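Local coordinates for protein phospho-2-dehydro-3-deoxyheptonate aldolase (Francisella tularensis, PDB 3TQK) that probably catalyses the stereospecific condensation of phosphoenolpyruvate with D-erythrose 4-phosphate to DAHP, the first step towards chorismate, at residues I60-P63 against A64-I67; G100-G103 against F104-P108; A196-S199 against A200-H204; I283-Q286 against I287-N291; T330-M333 against L334-L337. All coordinates share one frame; numbering follows the deposited sequence.

Interaction 1: residues I60-P63 against A64-I67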
loop_
_atom_site.group_PDB
_atom_site.type_symbol
_atom_site.label_atom_id
_atom_site.label_comp_id
_atom_site.label_asym_id
_atom_site.label_seq_id
_atom_site.Cartn_x
_atom_site.Cartn_y
_atom_site.Cartn_z
ATOM N N ILE A 60 -14.696 -15.164 -1.568
ATOM C CA ILE A 60 -15.943 -15.671 -1.003
ATOM C C ILE A 60 -17.055 -14.632 -1.227
ATOM O O ILE A 60 -16.861 -13.429 -1.005
ATOM C CB ILE A 60 -15.805 -16.000 0.500
ATOM C CG1 ILE A 60 -14.702 -17.061 0.734
ATOM C CG2 ILE A 60 -17.155 -16.446 1.102
ATOM C CD1 ILE A 60 -15.003 -18.464 0.219
ATOM N N HIS A 61 -18.195 -15.102 -1.723
ATOM C CA HIS A 61 -19.420 -14.304 -1.779
ATOM C C HIS A 61 -20.624 -15.052 -1.204
ATOM O O HIS A 61 -21.655 -14.441 -0.953
ATOM C CB HIS A 61 -19.693 -13.837 -3.216
ATOM C CG HIS A 61 -20.341 -14.863 -4.088
ATOM N ND1 HIS A 61 -19.625 -15.807 -4.791
ATOM C CD2 HIS A 61 -21.646 -15.079 -4.389
ATOM C CE1 HIS A 61 -20.461 -16.568 -5.476
ATOM N NE2 HIS A 61 -21.692 -16.146 -5.253
ATOM N N ASP A 62 -20.475 -16.360 -0.978
ATOM C CA ASP A 62 -21.566 -17.219 -0.515
ATOM C C ASP A 62 -21.014 -18.192 0.537
ATOM O O ASP A 62 -20.453 -19.240 0.187
ATOM C CB ASP A 62 -22.162 -17.974 -1.709
ATOM C CG ASP A 62 -23.363 -18.828 -1.338
ATOM O OD1 ASP A 62 -23.778 -18.833 -0.157
ATOM O OD2 ASP A 62 -23.896 -19.498 -2.251
ATOM N N PRO A 63 -21.159 -17.841 1.832
ATOM C CA PRO A 63 -20.579 -18.652 2.918
ATOM C C PRO A 63 -21.122 -20.084 2.974
ATOM O O PRO A 63 -20.369 -20.996 3.309
ATOM C CB PRO A 63 -20.970 -17.885 4.186
ATOM C CG PRO A 63 -21.309 -16.490 3.715
ATOM C CD PRO A 63 -21.853 -16.642 2.342
ATOM N N ALA A 64 -22.404 -20.272 2.649
ATOM C CA ALA A 64 -22.982 -21.609 2.563
ATOM C C ALA A 64 -22.330 -22.439 1.456
ATOM O O ALA A 64 -22.069 -23.633 1.642
ATOM C CB ALA A 64 -24.507 -21.546 2.354
ATOM N N ALA A 65 -22.085 -21.824 0.303
ATOM C CA ALA A 65 -21.379 -22.514 -0.780
ATOM C C ALA A 65 -19.933 -22.811 -0.360
ATOM O O ALA A 65 -19.400 -23.862 -0.679
ATOM C CB ALA A 65 -21.419 -21.697 -2.061
ATOM N N ALA A 66 -19.321 -21.892 0.381
ATOM C CA ALA A 66 -17.979 -22.101 0.919
ATOM C C ALA A 66 -17.900 -23.319 1.859
ATOM O O ALA A 66 -16.950 -24.099 1.799
ATOM C CB ALA A 66 -17.496 -20.844 1.631
ATOM N N ILE A 67 -18.891 -23.476 2.727
ATOM C CA ILE A 67 -18.964 -24.646 3.599
ATOM C C ILE A 67 -19.088 -25.932 2.764
ATOM O O ILE A 67 -18.342 -26.894 2.989
ATOM C CB ILE A 67 -20.146 -24.539 4.603
ATOM C CG1 ILE A 67 -19.866 -23.455 5.661
ATOM C CG2 ILE A 67 -20.436 -25.894 5.263
ATOM C CD1 ILE A 67 -18.782 -23.809 6.652
HETATM O O HOH W 1 -24.504 -18.452 2.933
#
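D62 is the N-cap of helix 63-80, and its side chain caps A65 N, three residues on. This helix follows barrel strand 51-56 in the TIM-barrel fold of class-I DAHP synthases. The CG of D62 stands anti to the backbone N (chi1 -176°), which puts the carboxylate beside its own carbonyl carbon, reaching forward to the N-H groups of the first turn. Its OD1 accepts a capping bond from A65 N; the bond is nearly straight but weak, with 3.5 Å between D62 OD1 and A65 N. A water helps at the same end: it donates to D62 OD1 and accepts from A64 N, 2.8 Å from that nitrogen. The other oxygen, D62 OD2, lies against the methyl of A65, 3.3 Å from its CB. Regular helical bonding starts at once. D62 O takes A66 N at 2.9 Å, and P63 O takes I67 N at the same length. The end methyl of I60 meets the methyl of A66, with I60 CD1 3.7 Å from A66 CB. L126 of helix 116-132 packs on I60, A66 and I67, and F104 touches P63. I60 lies about 11 Å, side chain to ion, from the bound manganese. The first-turn N-H groups are thus met by a side-chain oxygen, a water and backbone carbonyls, and the positive end of the helix dipole would probably favour the ionised carboxylate at D62.

Interaction 2: residues G100-G103 against F104-P108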
loop_
_atom_site.group_PDB
_atom_site.type_symbol
_atom_site.label_atom_id
_atom_site.label_comp_id
_atom_site.label_asym_id
_atom_site.label_seq_id
_atom_site.Cartn_x
_atom_site.Cartn_y
_atom_site.Cartn_z
ATOM N N GLY A 100 -15.538 -1.102 -8.472
ATOM C CA GLY A 100 -16.207 -2.411 -8.523
ATOM C C GLY A 100 -16.463 -2.977 -7.133
ATOM O O GLY A 100 -15.945 -2.452 -6.146
ATOM N N TRP A 101 -17.279 -4.034 -7.059
ATOM C CA TRP A 101 -17.483 -4.784 -5.808
ATOM C C TRP A 101 -16.136 -5.092 -5.205
ATOM O O TRP A 101 -15.310 -5.711 -5.860
ATOM C CB TRP A 101 -18.209 -6.103 -6.069
ATOM C CG TRP A 101 -18.587 -6.876 -4.829
ATOM C CD1 TRP A 101 -19.452 -6.484 -3.856
ATOM C CD2 TRP A 101 -18.139 -8.189 -4.461
ATOM N NE1 TRP A 101 -19.562 -7.464 -2.890
ATOM C CE2 TRP A 101 -18.773 -8.523 -3.243
ATOM C CE3 TRP A 101 -17.261 -9.112 -5.038
ATOM C CZ2 TRP A 101 -18.554 -9.741 -2.591
ATOM C CZ3 TRP A 101 -17.055 -10.328 -4.395
ATOM C CH2 TRP A 101 -17.696 -10.628 -3.183
ATOM N N LYS A 102 -15.925 -4.649 -3.967
ATOM C CA LYS A 102 -14.648 -4.828 -3.276
ATOM C C LYS A 102 -14.526 -6.225 -2.673
ATOM O O LYS A 102 -13.415 -6.677 -2.394
ATOM C CB LYS A 102 -14.478 -3.804 -2.138
ATOM C CG LYS A 102 -13.540 -2.626 -2.411
ATOM C CD LYS A 102 -14.283 -1.337 -2.822
ATOM C CE LYS A 102 -13.657 -0.111 -2.142
ATOM N NZ LYS A 102 -14.453 1.127 -2.251
ATOM N N GLY A 103 -15.652 -6.884 -2.412
ATOM C CA GLY A 103 -15.605 -8.164 -1.738
ATOM C C GLY A 103 -16.597 -8.300 -0.607
ATOM O O GLY A 103 -17.386 -7.401 -0.350
ATOM N N PHE A 104 -16.525 -9.441 0.072
ATOM C CA PHE A 104 -17.548 -9.861 1.021
ATOM C C PHE A 104 -17.529 -9.040 2.313
ATOM O O PHE A 104 -18.572 -8.756 2.883
ATOM C CB PHE A 104 -17.391 -11.357 1.337
ATOM C CG PHE A 104 -18.482 -11.917 2.214
ATOM C CD1 PHE A 104 -18.242 -12.188 3.555
ATOM C CD2 PHE A 104 -19.743 -12.163 1.703
ATOM C CE1 PHE A 104 -19.237 -12.706 4.371
ATOM C CE2 PHE A 104 -20.757 -12.671 2.517
ATOM C CZ PHE A 104 -20.497 -12.943 3.859
ATOM N N ILE A 105 -16.352 -8.665 2.779
ATOM C CA ILE A 105 -16.277 -7.801 3.957
ATOM C C ILE A 105 -16.879 -6.420 3.675
ATOM O O ILE A 105 -17.649 -5.903 4.474
ATOM C CB ILE A 105 -14.824 -7.699 4.499
ATOM C CG1 ILE A 105 -14.450 -9.014 5.195
ATOM C CG2 ILE A 105 -14.674 -6.546 5.463
ATOM C CD1 ILE A 105 -12.963 -9.113 5.605
ATOM N N ASN A 106 -16.540 -5.837 2.532
ATOM C CA ASN A 106 -16.983 -4.479 2.209
ATOM C C ASN A 106 -18.479 -4.410 1.935
ATOM O O ASN A 106 -19.127 -3.422 2.269
ATOM C CB ASN A 106 -16.206 -3.932 1.002
ATOM C CG ASN A 106 -16.440 -2.434 0.771
ATOM O OD1 ASN A 106 -15.957 -1.607 1.535
ATOM N ND2 ASN A 106 -17.163 -2.091 -0.290
ATOM N N ASP A 107 -19.026 -5.462 1.334
ATOM C CA ASP A 107 -20.409 -5.437 0.893
ATOM C C ASP A 107 -20.948 -6.867 0.774
ATOM O O ASP A 107 -21.146 -7.360 -0.342
ATOM C CB ASP A 107 -20.473 -4.685 -0.434
ATOM C CG ASP A 107 -21.876 -4.486 -0.946
ATOM O OD1 ASP A 107 -22.837 -4.361 -0.152
ATOM O OD2 ASP A 107 -22.003 -4.423 -2.176
ATOM N N PRO A 108 -21.179 -7.539 1.932
ATOM C CA PRO A 108 -21.580 -8.954 1.961
ATOM C C PRO A 108 -22.880 -9.252 1.231
ATOM O O PRO A 108 -23.013 -10.316 0.635
ATOM C CB PRO A 108 -21.749 -9.241 3.458
ATOM C CG PRO A 108 -21.978 -7.926 4.073
ATOM C CD PRO A 108 -21.131 -6.987 3.299
HETATM O O HOH W 2 -14.036 -6.747 0.945
#
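W101 carries its indole forward over G103 to D107, because its CG stands anti to the backbone N (chi1 -174°). D107 holds its own CG in the same way, at chi1 -175°. Its CB and OD2 therefore lie beside the pyrrole end of the indole, and D107 OD2 is 3.7 Å from W101 CD1. The ring and carboxylate planes are 59° apart. The main polar link is to the backbone: W101 NE1 donates to D107 O over 3.0 Å, almost straight, with the oxygen in the indole plane at the ring edge. One face of the indole is covered near its rim by G103 CA, 3.3 Å above the plane. The benzo part reaches on to F104, with W101 CZ2 3.4 Å from F104 N. This is the long loop between strand 84-89 and helix 116-132 of the TIM barrel. The W101 side chain lies about 10 Å from the bound manganese. Residues 104-106 bend like a helix but lack its repeating bonds. The turn is closed by D107 N, which donates to G103 O at 3.0 Å. A water accepts from N106 N and donates weakly to K102 O. K102 CB rests on N106 CB at 3.6 Å. Beyond CB the lysine bends away, and its NZ hydrogen-bonds to ND1 of H204 of the second subunit. The carboxylate of D107 is taken up outside the turn: OD2 accepts from N112 N and OD1 from Y114 N. One face of the F104 ring carries P108 CB, 3.7 Å above its plane, near the ring's rim.

Interaction 3: residues A196-S199 against A200-H204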
loop_
_atom_site.group_PDB
_atom_site.type_symbol
_atom_site.label_atom_id
_atom_site.label_comp_id
_atom_site.label_asym_id
_atom_site.label_seq_id
_atom_site.Cartn_x
_atom_site.Cartn_y
_atom_site.Cartn_z
ATOM N N ALA A 196 10.413 -7.275 0.575
ATOM C CA ALA A 196 9.319 -7.214 1.531
ATOM C C ALA A 196 9.479 -8.320 2.559
ATOM O O ALA A 196 9.247 -8.106 3.757
ATOM C CB ALA A 196 7.966 -7.320 0.830
ATOM N N VAL A 197 9.832 -9.506 2.078
ATOM C CA VAL A 197 10.109 -10.633 2.963
ATOM C C VAL A 197 11.216 -10.236 3.957
ATOM O O VAL A 197 11.067 -10.417 5.161
ATOM C CB VAL A 197 10.514 -11.897 2.167
ATOM C CG1 VAL A 197 11.086 -12.960 3.091
ATOM C CG2 VAL A 197 9.317 -12.462 1.398
ATOM N N LYS A 198 12.300 -9.665 3.439
ATOM C CA LYS A 198 13.427 -9.264 4.255
ATOM C C LYS A 198 13.009 -8.277 5.341
ATOM O O LYS A 198 13.320 -8.475 6.521
ATOM C CB LYS A 198 14.508 -8.633 3.381
ATOM C CG LYS A 198 15.792 -8.232 4.108
ATOM C CD LYS A 198 16.425 -9.403 4.829
ATOM C CE LYS A 198 17.873 -9.103 5.249
ATOM N NZ LYS A 198 18.365 -10.197 6.131
ATOM N N SER A 199 12.300 -7.229 4.937
ATOM C CA SER A 199 11.822 -6.214 5.864
ATOM C C SER A 199 10.941 -6.799 6.953
ATOM O O SER A 199 11.029 -6.392 8.104
ATOM C CB SER A 199 11.066 -5.117 5.121
ATOM O OG SER A 199 10.565 -4.146 6.015
ATOM N N ALA A 200 10.102 -7.757 6.585
ATOM C CA ALA A 200 9.155 -8.371 7.515
ATOM C C ALA A 200 9.821 -9.243 8.596
ATOM O O ALA A 200 9.199 -9.528 9.633
ATOM C CB ALA A 200 8.099 -9.182 6.740
ATOM N N THR A 201 11.061 -9.676 8.361
ATOM C CA THR A 201 11.820 -10.412 9.382
ATOM C C THR A 201 12.252 -9.520 10.558
ATOM O O THR A 201 12.576 -10.042 11.627
ATOM C CB THR A 201 13.121 -11.096 8.830
ATOM O OG1 THR A 201 14.032 -10.099 8.343
ATOM C CG2 THR A 201 12.813 -12.118 7.734
ATOM N N TYR A 202 12.272 -8.197 10.370
ATOM C CA TYR A 202 12.736 -7.283 11.407
ATOM C C TYR A 202 11.659 -6.873 12.385
ATOM O O TYR A 202 10.475 -6.935 12.066
ATOM C CB TYR A 202 13.319 -6.024 10.784
ATOM C CG TYR A 202 14.653 -6.262 10.104
ATOM C CD1 TYR A 202 15.841 -6.213 10.820
ATOM C CD2 TYR A 202 14.714 -6.535 8.749
ATOM C CE1 TYR A 202 17.074 -6.426 10.184
ATOM C CE2 TYR A 202 15.907 -6.747 8.113
ATOM C CZ TYR A 202 17.083 -6.697 8.825
ATOM O OH TYR A 202 18.251 -6.918 8.155
ATOM N N PRO A 203 12.063 -6.434 13.587
ATOM C CA PRO A 203 11.097 -5.827 14.482
ATOM C C PRO A 203 10.758 -4.424 13.982
ATOM O O PRO A 203 11.610 -3.732 13.411
ATOM C CB PRO A 203 11.826 -5.780 15.842
ATOM C CG PRO A 203 13.165 -6.457 15.631
ATOM C CD PRO A 203 13.420 -6.437 14.163
ATOM N N HIS A 204 9.517 -4.019 14.182
ATOM C CA HIS A 204 9.051 -2.716 13.753
ATOM C C HIS A 204 8.188 -2.107 14.861
ATOM O O HIS A 204 7.537 -2.831 15.627
ATOM C CB HIS A 204 8.202 -2.854 12.470
ATOM C CG HIS A 204 8.991 -3.210 11.248
ATOM N ND1 HIS A 204 9.640 -2.267 10.485
ATOM C CD2 HIS A 204 9.246 -4.406 10.664
ATOM C CE1 HIS A 204 10.257 -2.866 9.478
ATOM N NE2 HIS A 204 10.020 -4.165 9.554
HETATM O O HOH W 3 16.617 -10.677 8.347
#
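S199 O is gripped by two donors from opposite faces of its carbonyl plane. Y202 N reaches it at 3.2 Å, and H204 NE2 reaches it at 2.8 Å with an N-H...O angle of 165°. S199 O lies close to the plane of the imidazole, at its edge. The preceding carbonyl, K198 O, also holds two donors, both from T201. T201 OG1 bonds it in the carbonyl plane, modelled at 2.5 Å, while T201 N comes from above that plane at 3.2 Å. A chi1 of 63° sets OG1 between the backbone N and the carbonyl carbon of T201, facing back to the helix. These bonds close the end of helix 191-200 where it passes into the loop before strand 205-209. Next to them, K198 is bent at chi2, and its chain runs obliquely across Y202, with K198 CE 3.7 Å from Y202 OH. A water accepts from K198 NZ and donates to T201 OG1. K198 NZ also donates to A254 O. The K198 side chain is about 4 Å from that of D255, a residue seen to bind calcium in this protein, and about 8 Å from a calcium ion. Further out, F182 of strand 179-183 packs on A196, V197 and A200. K102 of the second subunit bonds H204 ND1, so the imidazole bridges the helix end and the subunit interface. With NE2 donating to S199 O, this arrangement is consistent with ND1 accepting from the lysine, and the bonds at both nitrogens would fix the rotation of the ring.

Interaction 4: residues I283-Q286 against I287-N291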
loop_
_atom_site.group_PDB
_atom_site.type_symbol
_atom_site.label_atom_id
_atom_site.label_comp_id
_atom_site.label_asym_id
_atom_site.label_seq_id
_atom_site.Cartn_x
_atom_site.Cartn_y
_atom_site.Cartn_z
ATOM N N ILE A 283 5.250 -26.960 -13.001
ATOM C CA ILE A 283 5.668 -26.887 -11.596
ATOM C C ILE A 283 5.929 -28.283 -11.000
ATOM O O ILE A 283 6.872 -28.473 -10.239
ATOM C CB ILE A 283 4.627 -26.121 -10.747
ATOM C CG1 ILE A 283 4.577 -24.647 -11.174
ATOM C CG2 ILE A 283 4.951 -26.223 -9.265
ATOM C CD1 ILE A 283 3.463 -23.863 -10.553
ATOM N N CYS A 284 5.094 -29.256 -11.348
ATOM C CA CYS A 284 5.274 -30.627 -10.863
ATOM C C CYS A 284 6.574 -31.233 -11.372
ATOM O O CYS A 284 7.298 -31.879 -10.609
ATOM C CB CYS A 284 4.087 -31.501 -11.245
ATOM S SG CYS A 284 2.620 -31.044 -10.329
ATOM N N GLU A 285 6.883 -31.007 -12.648
ATOM C CA GLU A 285 8.150 -31.478 -13.207
ATOM C C GLU A 285 9.310 -30.887 -12.413
ATOM O O GLU A 285 10.287 -31.589 -12.128
ATOM C CB GLU A 285 8.270 -31.137 -14.705
ATOM C CG GLU A 285 9.624 -31.484 -15.355
ATOM C CD GLU A 285 9.861 -32.987 -15.593
ATOM O OE1 GLU A 285 8.967 -33.823 -15.310
ATOM O OE2 GLU A 285 10.961 -33.328 -16.091
ATOM N N GLN A 286 9.199 -29.609 -12.050
ATOM C CA GLN A 286 10.240 -28.949 -11.267
ATOM C C GLN A 286 10.335 -29.539 -9.868
ATOM O O GLN A 286 11.431 -29.812 -9.383
ATOM C CB GLN A 286 9.993 -27.446 -11.160
ATOM C CG GLN A 286 10.336 -26.654 -12.399
ATOM C CD GLN A 286 10.098 -25.173 -12.189
ATOM O OE1 GLN A 286 10.798 -24.532 -11.410
ATOM N NE2 GLN A 286 9.093 -24.629 -12.864
ATOM N N ILE A 287 9.182 -29.726 -9.229
ATOM C CA ILE A 287 9.105 -30.288 -7.877
ATOM C C ILE A 287 9.806 -31.642 -7.765
ATOM O O ILE A 287 10.388 -31.968 -6.726
ATOM C CB ILE A 287 7.638 -30.414 -7.426
ATOM C CG1 ILE A 287 7.093 -29.022 -7.063
ATOM C CG2 ILE A 287 7.513 -31.360 -6.236
ATOM C CD1 ILE A 287 5.597 -28.953 -6.906
ATOM N N LYS A 288 9.768 -32.414 -8.848
ATOM C CA LYS A 288 10.409 -33.722 -8.882
ATOM C C LYS A 288 11.935 -33.681 -8.740
ATOM O O LYS A 288 12.529 -34.622 -8.214
ATOM C CB LYS A 288 10.018 -34.449 -10.171
ATOM C CG LYS A 288 8.674 -35.132 -10.062
ATOM C CD LYS A 288 7.757 -34.931 -11.263
ATOM C CE LYS A 288 7.916 -35.958 -12.335
ATOM N NZ LYS A 288 6.618 -36.124 -13.038
ATOM N N HIS A 289 12.565 -32.596 -9.185
ATOM C CA HIS A 289 14.032 -32.541 -9.277
ATOM C C HIS A 289 14.711 -31.461 -8.421
ATOM O O HIS A 289 15.939 -31.329 -8.437
ATOM C CB HIS A 289 14.428 -32.381 -10.745
ATOM C CG HIS A 289 14.075 -33.568 -11.589
ATOM N ND1 HIS A 289 13.181 -33.499 -12.638
ATOM C CD2 HIS A 289 14.482 -34.860 -11.526
ATOM C CE1 HIS A 289 13.065 -34.694 -13.193
ATOM N NE2 HIS A 289 13.842 -35.538 -12.536
ATOM N N SER A 290 13.917 -30.709 -7.665
ATOM C CA SER A 290 14.418 -29.633 -6.830
ATOM C C SER A 290 13.434 -29.377 -5.683
ATOM O O SER A 290 12.227 -29.530 -5.849
ATOM C CB SER A 290 14.604 -28.376 -7.679
ATOM O OG SER A 290 14.835 -27.229 -6.887
ATOM N N ASN A 291 13.964 -29.008 -4.520
ATOM C CA ASN A 291 13.150 -28.702 -3.358
ATOM C C ASN A 291 12.928 -27.183 -3.224
ATOM O O ASN A 291 12.505 -26.721 -2.173
ATOM C CB ASN A 291 13.791 -29.282 -2.076
ATOM C CG ASN A 291 13.595 -30.812 -1.938
ATOM O OD1 ASN A 291 13.657 -31.548 -2.912
ATOM N ND2 ASN A 291 13.380 -31.278 -0.714
HETATM O O HOH W 4 6.516 -34.094 -14.765
#
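Q286 O is shared by two backbone N-H groups as helix 276-289 runs out. H289 N donates at 3.0 Å from above the carbonyl plane, and S290 N adds a weak, strongly bent bond at 3.2 Å. Upstream the helix is regular: I287 N bonds I283 O at 2.8 Å, and K288 N bonds C284 O at 3.1 Å. On the outer side, E285 reaches toward the next turn because its chain bends at chi2 (73°). The side chains of E285 and K288 cross at about a right angle. E285 OE1 and K288 NZ form only a long salt bridge of 4.0 Å, but a water spans the gap, donating to OE1 and accepting from NZ. E285 and K288 are thus linked through a water as well as by the long salt bridge. The second oxygen, E285 OE2, lies at the edge of the H289 imidazole, 3.8 Å from H289 CE1, with carboxylate and ring planes 72° apart. Toward the barrel, I283 CG2 touches I287 CD1 at 3.7 Å. The amide of Q286 is tied down by D282 and by F239 O. In the barrel, I283 and Q286 face strand 293-299 through I293. C284 and I287 lie on A340 of helix 327-344, whose R344 bonds I287 O, while V244 of helix 241-253 borders Q286 on the other flank.

Interaction 5: residues T330-M333 against L334-L337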
loop_
_atom_site.group_PDB
_atom_site.type_symbol
_atom_site.label_atom_id
_atom_site.label_comp_id
_atom_site.label_asym_id
_atom_site.label_seq_id
_atom_site.Cartn_x
_atom_site.Cartn_y
_atom_site.Cartn_z
ATOM N N THR A 330 -9.742 -29.943 -9.768
ATOM C CA THR A 330 -8.903 -29.734 -8.594
ATOM C C THR A 330 -8.350 -31.044 -8.019
ATOM O O THR A 330 -7.189 -31.091 -7.610
ATOM C CB THR A 330 -9.651 -28.961 -7.479
ATOM O OG1 THR A 330 -10.215 -27.765 -8.026
ATOM C CG2 THR A 330 -8.704 -28.598 -6.348
ATOM N N VAL A 331 -9.169 -32.095 -7.990
ATOM C CA VAL A 331 -8.711 -33.408 -7.532
ATOM C C VAL A 331 -7.590 -33.932 -8.437
ATOM O O VAL A 331 -6.609 -34.487 -7.948
ATOM C CB VAL A 331 -9.866 -34.441 -7.471
ATOM C CG1 VAL A 331 -9.323 -35.848 -7.270
ATOM C CG2 VAL A 331 -10.843 -34.083 -6.359
ATOM N N LYS A 332 -7.717 -33.736 -9.745
ATOM C CA LYS A 332 -6.661 -34.154 -10.672
ATOM C C LYS A 332 -5.357 -33.427 -10.381
ATOM O O LYS A 332 -4.276 -34.002 -10.477
ATOM C CB LYS A 332 -7.050 -33.909 -12.138
ATOM C CG LYS A 332 -7.622 -35.132 -12.837
ATOM C CD LYS A 332 -9.155 -35.188 -12.768
ATOM C CE LYS A 332 -9.813 -34.601 -14.027
ATOM N NZ LYS A 332 -9.967 -35.623 -15.107
HETATM N N MSE A 333 -5.477 -32.152 -10.050
HETATM C CA MSE A 333 -4.320 -31.334 -9.764
HETATM C C MSE A 333 -3.638 -31.804 -8.472
HETATM O O MSE A 333 -2.417 -31.848 -8.407
HETATM C CB MSE A 333 -4.727 -29.861 -9.703
HETATM C CG MSE A 333 -5.176 -29.340 -11.061
HETATM SE SE MSE A 333 -6.024 -27.602 -11.029
HETATM C CE MSE A 333 -4.402 -26.511 -11.100
ATOM N N LEU A 334 -4.424 -32.189 -7.471
ATOM C CA LEU A 334 -3.865 -32.755 -6.245
ATOM C C LEU A 334 -3.142 -34.076 -6.554
ATOM O O LEU A 334 -2.025 -34.300 -6.086
ATOM C CB LEU A 334 -4.946 -32.949 -5.179
ATOM C CG LEU A 334 -5.634 -31.685 -4.634
ATOM C CD1 LEU A 334 -6.846 -32.059 -3.796
ATOM C CD2 LEU A 334 -4.684 -30.808 -3.819
ATOM N N GLU A 335 -3.765 -34.927 -7.370
ATOM C CA GLU A 335 -3.125 -36.166 -7.816
ATOM C C GLU A 335 -1.760 -35.860 -8.435
ATOM O O GLU A 335 -0.763 -36.499 -8.101
ATOM C CB GLU A 335 -4.004 -36.924 -8.826
ATOM C CG GLU A 335 -5.258 -37.586 -8.231
ATOM C CD GLU A 335 -6.238 -38.095 -9.298
ATOM O OE1 GLU A 335 -5.836 -38.243 -10.477
ATOM O OE2 GLU A 335 -7.419 -38.351 -8.959
HETATM N N MSE A 336 -1.723 -34.876 -9.330
HETATM C CA MSE A 336 -0.481 -34.495 -9.994
HETATM C C MSE A 336 0.584 -34.043 -9.005
HETATM O O MSE A 336 1.750 -34.397 -9.155
HETATM C CB MSE A 336 -0.725 -33.372 -10.996
HETATM C CG MSE A 336 -1.466 -33.800 -12.238
HETATM SE SE MSE A 336 -2.180 -32.245 -13.158
HETATM C CE MSE A 336 -0.503 -31.513 -13.842
ATOM N N LEU A 337 0.180 -33.245 -8.017
ATOM C CA LEU A 337 1.117 -32.726 -7.016
ATOM C C LEU A 337 1.650 -33.829 -6.093
ATOM O O LEU A 337 2.837 -33.836 -5.751
ATOM C CB LEU A 337 0.477 -31.609 -6.190
ATOM C CG LEU A 337 0.413 -30.265 -6.918
ATOM C CD1 LEU A 337 -0.665 -29.394 -6.342
ATOM C CD2 LEU A 337 1.760 -29.551 -6.856
#
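The carboxylate of E335 is the flat group of this contact, and it meets V331 one helical turn back. Its OE2 touches V331 CG1 at 3.6 Å, and OE1 lies 4.2 Å from K332 CA. Both segments belong to helix 327-344, the last helix of the TIM barrel. The glutamate chain runs extended beyond CG, back along the helix surface, so its aliphatic part also lies on the backbone, with E335 CG 3.4 Å from V331 O. V331 meets it with the branch anti to its own backbone N (chi1 168°). The carboxylate and the ammonium group of K332 carry opposite charges but do not touch. Four successive i to i+4 bonds hold these turns of the helix: T330 O takes L334 N, V331 O takes E335 N, K332 O takes M336 N at 2.9 Å, and M333 O takes L337 N at 3.0 Å. The buried side faces the barrel. T330 rests on V55 of strand 51-56, and L334 and L337 rest on V53. T330 OG1 is held by S300 OG and D326 O. The helix is flanked on one side by F80 of helix 63-80, against L334 and E335, and on the other by L280 of helix 276-289, against M333 and L337. M333 and M336 are selenomethionines, and the side chain of M333 is about 8 Å from that of the manganese ligand E299. M336 lies along the preceding turn, its SE 3.8 Å and its CG 3.3 Å from K332 O.

All five contacts are local: interaction 1 starts a helix, interactions 3 and 4 end one, interaction 5 lies within one, and interaction 2 is a loop. Interactions 1 and 2 touch: F104 CZ lies 3.6 Å from P63 CG, and W101 CH2 lies 3.8 Å from H61 CB. They sit nearest the metal, with the side chains of W101 and I60 about 10 Å and 11 Å from the manganese. Interactions 4 and 5 join two adjacent helices, where C284 SG meets L337 CD2 at 3.9 Å. Interaction 3 stands apart, its centre about 30 Å from that of interaction 2 within the chain. Across the dimer, however, K102 of one subunit bonds H204 of the other.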